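FAD synthase (Thermoplasma volcanium GSS1, PDB 3GLV) probably transfers the AMP portion of ATP to flavin mononucleotide, making the coenzyme FAD and releasing diphosphate. Local coordinates at residues I13-L16 with G17-H20. Residues are numbered along the deposited sequence; the frame is centred on the assembly and turned at random.
Sequences ILHL and GHIH. With SO4 (sulfate ion), chain C.
With CG wedged between its backbone N and carbonyl carbon (chi1 60°), H15 folds its ring over that of H18, whose CG stands opposite its own carbonyl carbon (chi1 -68°). The rings stack face to face, centroids 3.7 Å apart and planes 18° apart; H18 ND1 sits over the centre of the H15 ring, while H15 NE2 lies above the rim of the H18 ring. H15 is the N-cap of helix 16-26: its ND1 takes a weak bond from G17 N in the ring plane. H15 N donates to H18 ND1 at 3.1 Å, the H18 side-chain half of a capping box. H15 O receives a nearly straight bond from I19 N, and H20 N reaches L16 O. Beside the first turn, L16 CD2 packs on I19 CG1 at 3.9 Å. With ND1 accepting, H18 NE2 donates to sulfate O3 at 3.0 Å; V10 N and F11 N hold the same ion. Replacing H18 by an alanine would probably leave H15 N without its acceptor, the H15 ring without its stacking partner and the sulfate short of one donor. Residues 15-18 form the HIGH-type motif of nucleotidyltransferases, and the sulfate is consistent with an ATP phosphate position.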
ATOM      1  N   ILE A  13      -7.520  -7.468  -0.689  1.00 22.20           N
ATOM      2  CA  ILE A  13      -7.452  -6.329  -1.602  1.00 23.55           C
ATOM      3  C   ILE A  13      -7.310  -5.093  -0.755  1.00 23.52           C
ATOM      4  O   ILE A  13      -8.259  -4.768  -0.005  1.00 23.39           O
ATOM      5  CB  ILE A  13      -8.712  -6.183  -2.456  1.00 24.16           C
ATOM      6  CG1 ILE A  13      -8.987  -7.452  -3.250  1.00 27.88           C
ATOM      7  CG2 ILE A  13      -8.609  -4.924  -3.436  1.00 22.87           C
ATOM      8  CD1 ILE A  13      -7.835  -7.819  -4.134  1.00 34.33           C
ATOM      9  N   LEU A  14      -6.167  -4.405  -0.854  1.00 22.42           N
ATOM     10  CA  LEU A  14      -5.930  -3.249   0.046  1.00 23.23           C
ATOM     11  C   LEU A  14      -6.892  -2.134  -0.272  1.00 23.34           C
ATOM     12  O   LEU A  14      -7.138  -1.805  -1.457  1.00 22.01           O
ATOM     13  CB  LEU A  14      -4.491  -2.704  -0.014  1.00 23.99           C
ATOM     14  CG  LEU A  14      -3.381  -3.400   0.768  1.00 29.42           C
ATOM     15  CD1 LEU A  14      -2.021  -2.764   0.609  1.00 30.98           C
ATOM     16  CD2 LEU A  14      -3.792  -3.460   2.277  1.00 34.20           C
ATOM     17  N   HIS A  15      -7.452  -1.549   0.774  1.00 23.88           N
ATOM     18  CA  HIS A  15      -8.298  -0.397   0.610  1.00 23.84           C
ATOM     19  C   HIS A  15      -8.152   0.584   1.784  1.00 23.42           C
ATOM     20  O   HIS A  15      -7.413   0.312   2.714  1.00 21.31           O
ATOM     21  CB  HIS A  15      -9.703  -0.835   0.422  1.00 24.62           C
ATOM     22  CG  HIS A  15     -10.251  -1.627   1.546  1.00 27.45           C
ATOM     23  ND1 HIS A  15     -10.406  -1.113   2.817  1.00 29.76           N
ATOM     24  CD2 HIS A  15     -10.688  -2.912   1.601  1.00 31.48           C
ATOM     25  CE1 HIS A  15     -10.941  -2.032   3.602  1.00 30.20           C
ATOM     26  NE2 HIS A  15     -11.111  -3.139   2.894  1.00 32.10           N
ATOM     27  N   LEU A  16      -8.847   1.720   1.720  1.00 22.42           N
ATOM     28  CA  LEU A  16      -8.612   2.791   2.674  1.00 22.62           C
ATOM     29  C   LEU A  16      -9.113   2.457   4.095  1.00 21.96           C
ATOM     30  O   LEU A  16      -8.688   3.082   5.081  1.00 20.46           O
ATOM     31  CB  LEU A  16      -9.173   4.135   2.172  1.00 23.69           C
ATOM     32  CG  LEU A  16      -8.297   4.797   1.081  1.00 24.78           C
ATOM     33  CD1 LEU A  16      -8.923   6.023   0.499  1.00 26.94           C
ATOM     34  CD2 LEU A  16      -6.900   5.151   1.592  1.00 26.88           C
ATOM     35  N   GLY A  17     -10.008   1.488   4.198  1.00 20.75           N
ATOM     36  CA  GLY A  17     -10.412   0.940   5.515  1.00 20.67           C
ATOM     37  C   GLY A  17      -9.249   0.274   6.236  1.00 20.71           C
ATOM     38  O   GLY A  17      -9.049   0.447   7.457  1.00 19.57           O
ATOM     39  N   HIS A  18      -8.461  -0.488   5.468  1.00 20.05           N
ATOM     40  CA  HIS A  18      -7.317  -1.101   5.992  1.00 20.20           C
ATOM     41  C   HIS A  18      -6.348   0.006   6.413  1.00 20.19           C
ATOM     42  O   HIS A  18      -5.754  -0.057   7.483  1.00 20.33           O
ATOM     43  CB  HIS A  18      -6.615  -1.979   4.938  1.00 20.09           C
ATOM     44  CG  HIS A  18      -7.383  -3.179   4.539  1.00 21.38           C
ATOM     45  ND1 HIS A  18      -7.556  -3.522   3.217  1.00 23.40           N
ATOM     46  CD2 HIS A  18      -7.987  -4.157   5.278  1.00 23.17           C
ATOM     47  CE1 HIS A  18      -8.251  -4.655   3.157  1.00 27.19           C
ATOM     48  NE2 HIS A  18      -8.507  -5.072   4.390  1.00 22.85           N
ATOM     49  N   ILE A  19      -6.111   0.972   5.537  1.00 19.80           N
ATOM     50  CA  ILE A  19      -5.201   2.057   5.838  1.00 19.19           C
ATOM     51  C   ILE A  19      -5.620   2.755   7.137  1.00 19.72           C
ATOM     52  O   ILE A  19      -4.761   3.086   7.979  1.00 18.31           O
ATOM     53  CB  ILE A  19      -5.162   3.099   4.714  1.00 19.59           C
ATOM     54  CG1 ILE A  19      -4.633   2.483   3.399  1.00 22.25           C
ATOM     55  CG2 ILE A  19      -4.286   4.317   5.130  1.00 18.63           C
ATOM     56  CD1 ILE A  19      -3.278   1.676   3.593  1.00 18.05           C
ATOM     57  N   HIS A  20      -6.920   3.015   7.323  1.00 18.99           N
ATOM     58  CA  HIS A  20      -7.338   3.716   8.569  1.00 18.46           C
ATOM     59  C   HIS A  20      -7.017   2.799   9.781  1.00 19.12           C
ATOM     60  O   HIS A  20      -6.496   3.271  10.781  1.00 19.01           O
ATOM     61  CB  HIS A  20      -8.790   4.074   8.535  1.00 17.77           C
ATOM     62  CG  HIS A  20      -9.368   4.587   9.830  1.00 20.04           C
ATOM     63  ND1 HIS A  20      -9.289   5.919  10.204  1.00 18.83           N
ATOM     64  CD2 HIS A  20     -10.183   3.989  10.742  1.00 22.14           C
ATOM     65  CE1 HIS A  20      -9.954   6.088  11.343  1.00 23.43           C
ATOM     66  NE2 HIS A  20     -10.517   4.937  11.688  1.00 18.93           N
TER
HETATM   67  S   SO4 C 203      -9.537  -7.954   6.759  1.00 48.52           S
HETATM   68  O1  SO4 C 203     -10.775  -8.518   6.196  1.00 57.52           O
HETATM   69  O2  SO4 C 203      -9.007  -8.932   7.708  1.00 55.19           O
HETATM   70  O3  SO4 C 203      -8.520  -7.830   5.690  1.00 51.06           O
HETATM   71  O4  SO4 C 203     -10.005  -6.731   7.418  1.00 51.83           O